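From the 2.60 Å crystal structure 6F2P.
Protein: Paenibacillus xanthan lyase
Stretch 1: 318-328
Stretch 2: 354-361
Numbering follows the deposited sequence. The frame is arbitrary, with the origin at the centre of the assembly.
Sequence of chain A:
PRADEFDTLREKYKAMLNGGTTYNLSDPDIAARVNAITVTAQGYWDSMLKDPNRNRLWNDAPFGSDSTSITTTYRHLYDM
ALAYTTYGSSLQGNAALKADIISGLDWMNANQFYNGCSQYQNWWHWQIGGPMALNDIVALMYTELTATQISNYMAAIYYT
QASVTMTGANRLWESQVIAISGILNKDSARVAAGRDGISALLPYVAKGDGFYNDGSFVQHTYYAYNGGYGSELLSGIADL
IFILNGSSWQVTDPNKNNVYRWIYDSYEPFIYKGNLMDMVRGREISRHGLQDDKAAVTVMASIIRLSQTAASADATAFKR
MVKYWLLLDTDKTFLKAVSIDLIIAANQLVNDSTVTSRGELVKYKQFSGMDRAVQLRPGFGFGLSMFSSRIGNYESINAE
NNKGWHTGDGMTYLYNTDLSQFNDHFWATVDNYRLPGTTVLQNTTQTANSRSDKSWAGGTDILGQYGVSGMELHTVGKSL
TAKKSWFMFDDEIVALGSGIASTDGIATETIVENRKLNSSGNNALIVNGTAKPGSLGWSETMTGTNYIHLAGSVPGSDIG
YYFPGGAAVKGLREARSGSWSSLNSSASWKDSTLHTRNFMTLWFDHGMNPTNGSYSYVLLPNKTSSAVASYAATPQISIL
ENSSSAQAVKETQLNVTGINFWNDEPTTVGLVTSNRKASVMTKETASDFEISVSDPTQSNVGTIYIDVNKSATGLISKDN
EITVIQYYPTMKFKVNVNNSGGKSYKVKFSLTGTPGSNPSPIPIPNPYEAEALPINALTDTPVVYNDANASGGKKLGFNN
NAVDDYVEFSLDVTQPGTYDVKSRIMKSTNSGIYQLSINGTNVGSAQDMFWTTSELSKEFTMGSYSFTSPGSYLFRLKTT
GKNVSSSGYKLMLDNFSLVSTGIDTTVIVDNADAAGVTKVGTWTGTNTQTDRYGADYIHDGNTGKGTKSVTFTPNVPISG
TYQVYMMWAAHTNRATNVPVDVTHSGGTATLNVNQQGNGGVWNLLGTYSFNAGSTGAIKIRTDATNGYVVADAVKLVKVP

Stretch 1 (318-328) FKRMVKYWLLL
Stretch 2 354-361: TVTSRGEL

Stretch 1 is helical, with phi/psi near -65/-40; stretch 2 has no regular helix or strand, its backbone extended from Val 355 to Ser 357 (psi 119 to 143°), turning at Arg 358 (-66/-37) and Gly 359 (92/-177). Stretch 2 runs across the helix, Val 355 lying by Lys 319 and Lys 323 and Glu 360 by the Tyr 324 hydroxyl. CA atoms lie 4.7 Å apart for Arg 320 and Arg 358 and 4.6 Å for Tyr 324 and Ser 357.

Lys 319 (m, t, t, t) offers its aliphatic base, CB 4.1 Å from CG1 of Val 355 (t). Arg 320 (m, t, p) bonds through backbone and side chain: its carbonyl O, which also accepts Tyr 324 N within the helix, takes Arg 358 N at 3.0 Å, while its NE donates to Thr 356 O at 2.9 Å, supplying the loop carbonyl with a partner, with weak bonds from Arg 320 NE (3.1 Å) and NH2 (3.3 Å) to Thr 356 OG1. Met 321 (p, t, p) sets CB 4.0 Å from CD of Arg 358. Lys 323, all t, reaches out to give NZ to Val 355 O at 2.8 Å, its CD packing 3.8 Å from Val 355 CG1.

Tyr 324 (t, chi2 67°) lays one ring face over Gly 359, CE1 to C 3.5 Å; that glycine's backbone angles would jam a CB against the preceding carbonyl. Arg 358 (t, t, p) is braced by NE to Gly 359 O, 2.7 Å. A water accepts from Trp 325 NE1 (2.9 Å) and Arg 358 NH2 (3.2 Å). Leu 327 CD1 meets Ser 357 CB at 4.0 Å.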

ATOM      1  N   PHE A 318      23.283   1.388  13.364  1.00 19.23           N
ATOM      2  CA  PHE A 318      23.686   2.236  12.251  1.00 20.76           C
ATOM      3  C   PHE A 318      25.123   1.978  11.822  1.00 20.75           C
ATOM      4  O   PHE A 318      25.407   1.907  10.629  1.00 22.18           O
ATOM      5  CB  PHE A 318      23.523   3.715  12.603  1.00 19.60           C
ATOM      6  CG  PHE A 318      22.096   4.167  12.679  1.00 22.13           C
ATOM      7  CD1 PHE A 318      21.056   3.263  12.510  1.00 16.97           C
ATOM      8  CD2 PHE A 318      21.794   5.499  12.905  1.00 19.67           C
ATOM      9  CE1 PHE A 318      19.750   3.681  12.583  1.00 19.45           C
ATOM     10  CE2 PHE A 318      20.480   5.923  12.966  1.00 18.45           C
ATOM     11  CZ  PHE A 318      19.460   5.013  12.810  1.00 19.02           C
ATOM     12  N   LYS A 319      26.031   1.851  12.788  1.00 16.83           N
ATOM     13  CA  LYS A 319      27.435   1.648  12.455  1.00 20.75           C
ATOM     14  C   LYS A 319      27.617   0.293  11.806  1.00 21.60           C
ATOM     15  O   LYS A 319      28.479   0.122  10.948  1.00 24.41           O
ATOM     16  CB  LYS A 319      28.330   1.750  13.687  1.00 21.29           C
ATOM     17  CG  LYS A 319      28.402   3.132  14.289  1.00 24.44           C
ATOM     18  CD  LYS A 319      29.323   3.160  15.492  1.00 26.95           C
ATOM     19  CE  LYS A 319      29.068   4.411  16.306  1.00 44.49           C
ATOM     20  NZ  LYS A 319      30.125   4.667  17.320  1.00 57.53           N
ATOM     21  N   ARG A 320      26.795  -0.667  12.210  1.00 19.85           N
ATOM     22  CA  ARG A 320      26.943  -2.025  11.712  1.00 22.99           C
ATOM     23  C   ARG A 320      26.524  -2.115  10.255  1.00 19.97           C
ATOM     24  O   ARG A 320      27.174  -2.781   9.460  1.00 23.31           O
ATOM     25  CB  ARG A 320      26.150  -3.024  12.562  1.00 22.77           C
ATOM     26  CG  ARG A 320      26.752  -3.280  13.935  1.00 25.19           C
ATOM     27  CD  ARG A 320      26.131  -4.492  14.611  1.00 23.29           C
ATOM     28  NE  ARG A 320      26.649  -5.749  14.081  1.00 31.40           N
ATOM     29  CZ  ARG A 320      25.914  -6.837  13.870  1.00 29.43           C
ATOM     30  NH1 ARG A 320      24.614  -6.826  14.132  1.00 32.18           N
ATOM     31  NH2 ARG A 320      26.479  -7.935  13.385  1.00 25.74           N
ATOM     32  N   MET A 321      25.437  -1.448   9.897  1.00 17.66           N
ATOM     33  CA  MET A 321      24.975  -1.545   8.527  1.00 19.24           C
ATOM     34  C   MET A 321      25.898  -0.753   7.584  1.00 21.63           C
ATOM     35  O   MET A 321      26.246  -1.228   6.497  1.00 17.72           O
ATOM     36  CB  MET A 321      23.495  -1.146   8.411  1.00 17.67           C
ATOM     37  CG  MET A 321      23.187   0.312   8.696  1.00 19.45           C
ATOM     38  SD  MET A 321      21.435   0.693   8.487  1.00 19.04           S
ATOM     39  CE  MET A 321      20.749   0.070  10.017  1.00 14.89           C
ATOM     40  N   VAL A 322      26.325   0.432   8.015  1.00 20.28           N
ATOM     41  CA  VAL A 322      27.267   1.224   7.232  1.00 18.70           C
ATOM     42  C   VAL A 322      28.599   0.490   7.046  1.00 20.60           C
ATOM     43  O   VAL A 322      29.170   0.504   5.953  1.00 20.03           O
ATOM     44  CB  VAL A 322      27.483   2.630   7.837  1.00 17.79           C
ATOM     45  CG1 VAL A 322      28.659   3.350   7.179  1.00 17.90           C
ATOM     46  CG2 VAL A 322      26.231   3.451   7.678  1.00 16.85           C
ATOM     47  N   LYS A 323      29.082  -0.170   8.094  1.00 17.82           N
ATOM     48  CA  LYS A 323      30.318  -0.934   7.966  1.00 21.13           C
ATOM     49  C   LYS A 323      30.186  -1.996   6.887  1.00 22.85           C
ATOM     50  O   LYS A 323      31.047  -2.103   6.012  1.00 27.68           O
ATOM     51  CB  LYS A 323      30.727  -1.586   9.288  1.00 23.22           C
ATOM     52  CG  LYS A 323      32.098  -2.260   9.229  1.00 22.71           C
ATOM     53  CD  LYS A 323      32.708  -2.427  10.608  1.00 25.39           C
ATOM     54  CE  LYS A 323      34.150  -2.909  10.512  1.00 32.57           C
ATOM     55  NZ  LYS A 323      34.829  -2.973  11.841  1.00 29.00           N
ATOM     56  N   TYR A 324      29.101  -2.766   6.963  1.00 20.05           N
ATOM     57  CA  TYR A 324      28.766  -3.790   5.974  1.00 20.57           C
ATOM     58  C   TYR A 324      28.885  -3.259   4.558  1.00 23.10           C
ATOM     59  O   TYR A 324      29.566  -3.852   3.721  1.00 24.95           O
ATOM     60  CB  TYR A 324      27.338  -4.306   6.206  1.00 21.65           C
ATOM     61  CG  TYR A 324      26.856  -5.332   5.194  1.00 20.53           C
ATOM     62  CD1 TYR A 324      27.434  -6.595   5.126  1.00 27.35           C
ATOM     63  CD2 TYR A 324      25.814  -5.046   4.324  1.00 17.07           C
ATOM     64  CE1 TYR A 324      26.993  -7.544   4.210  1.00 22.92           C
ATOM     65  CE2 TYR A 324      25.365  -5.989   3.402  1.00 17.77           C
ATOM     66  CZ  TYR A 324      25.958  -7.238   3.354  1.00 21.65           C
ATOM     67  OH  TYR A 324      25.530  -8.189   2.446  1.00 25.93           O
ATOM     68  N   TRP A 325      28.229  -2.131   4.302  1.00 18.19           N
ATOM     69  CA  TRP A 325      28.236  -1.531   2.979  1.00 17.39           C
ATOM     70  C   TRP A 325      29.611  -0.998   2.567  1.00 21.59           C
ATOM     71  O   TRP A 325      29.960  -1.016   1.385  1.00 25.82           O
ATOM     72  CB  TRP A 325      27.208  -0.404   2.902  1.00 18.44           C
ATOM     73  CG  TRP A 325      25.784  -0.865   3.037  1.00 20.33           C
ATOM     74  CD1 TRP A 325      25.239  -2.026   2.549  1.00 18.10           C
ATOM     75  CD2 TRP A 325      24.719  -0.171   3.707  1.00 21.43           C
ATOM     76  NE1 TRP A 325      23.900  -2.089   2.872  1.00 14.74           N
ATOM     77  CE2 TRP A 325      23.560  -0.966   3.585  1.00 17.88           C
ATOM     78  CE3 TRP A 325      24.636   1.044   4.400  1.00 20.48           C
ATOM     79  CZ2 TRP A 325      22.334  -0.581   4.127  1.00 19.38           C
ATOM     80  CZ3 TRP A 325      23.421   1.423   4.940  1.00 16.82           C
ATOM     81  CH2 TRP A 325      22.287   0.617   4.800  1.00 18.09           C
ATOM     82  N   LEU A 326      30.386  -0.507   3.528  1.00 23.98           N
ATOM     83  CA  LEU A 326      31.691   0.076   3.213  1.00 18.17           C
ATOM     84  C   LEU A 326      32.677  -1.016   2.851  1.00 23.40           C
ATOM     85  O   LEU A 326      33.508  -0.845   1.964  1.00 28.35           O
ATOM     86  CB  LEU A 326      32.228   0.885   4.385  1.00 18.05           C
ATOM     87  CG  LEU A 326      31.594   2.249   4.624  1.00 19.57           C
ATOM     88  CD1 LEU A 326      32.031   2.810   5.969  1.00 16.73           C
ATOM     89  CD2 LEU A 326      31.986   3.185   3.501  1.00 22.40           C
ATOM     90  N   LEU A 327      32.570  -2.146   3.543  1.00 24.10           N
ATOM     91  CA  LEU A 327      33.417  -3.305   3.281  1.00 26.50           C
ATOM     92  C   LEU A 327      33.154  -3.887   1.891  1.00 26.12           C
ATOM     93  O   LEU A 327      34.031  -4.502   1.278  1.00 27.09           O
ATOM     94  CB  LEU A 327      33.178  -4.372   4.356  1.00 21.15           C
ATOM     95  CG  LEU A 327      33.659  -3.999   5.759  1.00 20.86           C
ATOM     96  CD1 LEU A 327      33.063  -4.930   6.781  1.00 23.58           C
ATOM     97  CD2 LEU A 327      35.176  -4.033   5.828  1.00 17.51           C
ATOM     98  N   LEU A 328      31.934  -3.697   1.403  1.00 24.70           N
ATOM     99  CA  LEU A 328      31.567  -4.199   0.092  1.00 24.26           C
ATOM    100  C   LEU A 328      32.062  -3.260  -0.983  1.00 28.39           C
ATOM    101  O   LEU A 328      32.246  -3.669  -2.126  1.00 28.04           O
ATOM    102  CB  LEU A 328      30.053  -4.366  -0.015  1.00 20.01           C
ATOM    103  CG  LEU A 328      29.476  -5.495   0.836  1.00 21.00           C
ATOM    104  CD1 LEU A 328      27.966  -5.455   0.831  1.00 22.47           C
ATOM    105  CD2 LEU A 328      29.961  -6.825   0.331  1.00 15.46           C
ATOM    106  N   THR A 354      35.521  -3.329  17.407  1.00 28.41           N
ATOM    107  CA  THR A 354      34.389  -3.422  18.325  1.00 29.52           C
ATOM    108  C   THR A 354      33.069  -3.208  17.595  1.00 29.15           C
ATOM    109  O   THR A 354      31.998  -3.297  18.191  1.00 28.09           O
ATOM    110  CB  THR A 354      34.482  -2.387  19.453  1.00 35.26           C
ATOM    111  OG1 THR A 354      34.156  -1.088  18.940  1.00 39.16           O
ATOM    112  CG2 THR A 354      35.881  -2.364  20.042  1.00 32.57           C
ATOM    113  N   VAL A 355      33.152  -2.887  16.308  1.00 33.89           N
ATOM    114  CA  VAL A 355      31.971  -2.819  15.457  1.00 30.67           C
ATOM    115  C   VAL A 355      32.053  -3.935  14.433  1.00 30.12           C
ATOM    116  O   VAL A 355      32.998  -3.993  13.647  1.00 29.94           O
ATOM    117  CB  VAL A 355      31.857  -1.473  14.712  1.00 28.59           C
ATOM    118  CG1 VAL A 355      30.716  -1.524  13.719  1.00 22.51           C
ATOM    119  CG2 VAL A 355      31.654  -0.331  15.695  1.00 26.00           C
ATOM    120  N   THR A 356      31.075  -4.833  14.454  1.00 29.76           N
ATOM    121  CA  THR A 356      31.027  -5.918  13.486  1.00 27.40           C
ATOM    122  C   THR A 356      30.052  -5.575  12.358  1.00 29.02           C
ATOM    123  O   THR A 356      29.013  -4.951  12.594  1.00 31.27           O
ATOM    124  CB  THR A 356      30.615  -7.257  14.151  1.00 30.17           C
ATOM    125  OG1 THR A 356      29.324  -7.120  14.757  1.00 31.29           O
ATOM    126  CG2 THR A 356      31.618  -7.661  15.221  1.00 29.28           C
ATOM    127  N   SER A 357      30.403  -5.966  11.137  1.00 22.65           N
ATOM    128  CA  SER A 357      29.493  -5.893   9.993  1.00 24.45           C
ATOM    129  C   SER A 357      28.095  -6.446  10.316  1.00 24.24           C
ATOM    130  O   SER A 357      27.970  -7.461  10.996  1.00 24.25           O
ATOM    131  CB  SER A 357      30.104  -6.660   8.813  1.00 27.52           C
ATOM    132  OG  SER A 357      29.163  -6.859   7.778  1.00 28.09           O
ATOM    133  N   ARG A 358      27.047  -5.775   9.843  1.00 24.35           N
ATOM    134  CA  ARG A 358      25.674  -6.232  10.078  1.00 23.54           C
ATOM    135  C   ARG A 358      25.392  -7.559   9.386  1.00 25.63           C
ATOM    136  O   ARG A 358      24.657  -8.409   9.893  1.00 25.10           O
ATOM    137  CB  ARG A 358      24.664  -5.205   9.568  1.00 20.79           C
ATOM    138  CG  ARG A 358      23.212  -5.692   9.613  1.00 15.36           C
ATOM    139  CD  ARG A 358      22.351  -5.010   8.575  1.00 14.90           C
ATOM    140  NE  ARG A 358      22.646  -5.469   7.220  1.00 16.83           N
ATOM    141  CZ  ARG A 358      22.136  -4.921   6.120  1.00 15.78           C
ATOM    142  NH1 ARG A 358      21.307  -3.892   6.214  1.00 15.53           N
ATOM    143  NH2 ARG A 358      22.448  -5.403   4.925  1.00 14.07           N
ATOM    144  N   GLY A 359      25.968  -7.720   8.205  1.00 25.52           N
ATOM    145  CA  GLY A 359      25.726  -8.904   7.416  1.00 25.88           C
ATOM    146  C   GLY A 359      24.576  -8.699   6.457  1.00 25.25           C
ATOM    147  O   GLY A 359      24.007  -7.611   6.364  1.00 25.50           O
ATOM    148  N   GLU A 360      24.244  -9.761   5.735  1.00 25.83           N
ATOM    149  CA  GLU A 360      23.116  -9.758   4.820  1.00 29.46           C
ATOM    150  C   GLU A 360      21.808  -9.534   5.588  1.00 29.28           C
ATOM    151  O   GLU A 360      21.574 -10.152   6.628  1.00 20.49           O
ATOM    152  CB  GLU A 360      23.071 -11.097   4.092  1.00 30.15           C
ATOM    153  CG  GLU A 360      22.239 -11.117   2.842  1.00 33.03           C
ATOM    154  CD  GLU A 360      22.546 -12.335   1.996  1.00 36.74           C
ATOM    155  OE1 GLU A 360      22.733 -12.174   0.765  1.00 31.10           O
ATOM    156  OE2 GLU A 360      22.608 -13.447   2.573  1.00 36.80           O
ATOM    157  N   LEU A 361      20.971  -8.635   5.075  1.00 22.04           N
ATOM    158  CA  LEU A 361      19.652  -8.390   5.643  1.00 19.74           C
ATOM    159  C   LEU A 361      18.623  -9.271   4.936  1.00 19.42           C
ATOM    160  O   LEU A 361      18.618  -9.377   3.708  1.00 19.37           O
ATOM    161  CB  LEU A 361      19.279  -6.907   5.510  1.00 20.02           C
ATOM    162  CG  LEU A 361      17.935  -6.430   6.075  1.00 20.66           C
ATOM    163  CD1 LEU A 361      17.890  -6.560   7.597  1.00 20.36           C
ATOM    164  CD2 LEU A 361      17.628  -4.999   5.646  1.00 14.55           C
TER
HETATM  165  O   HOH W   1      22.556  -4.439   1.847  1.00 10.94           O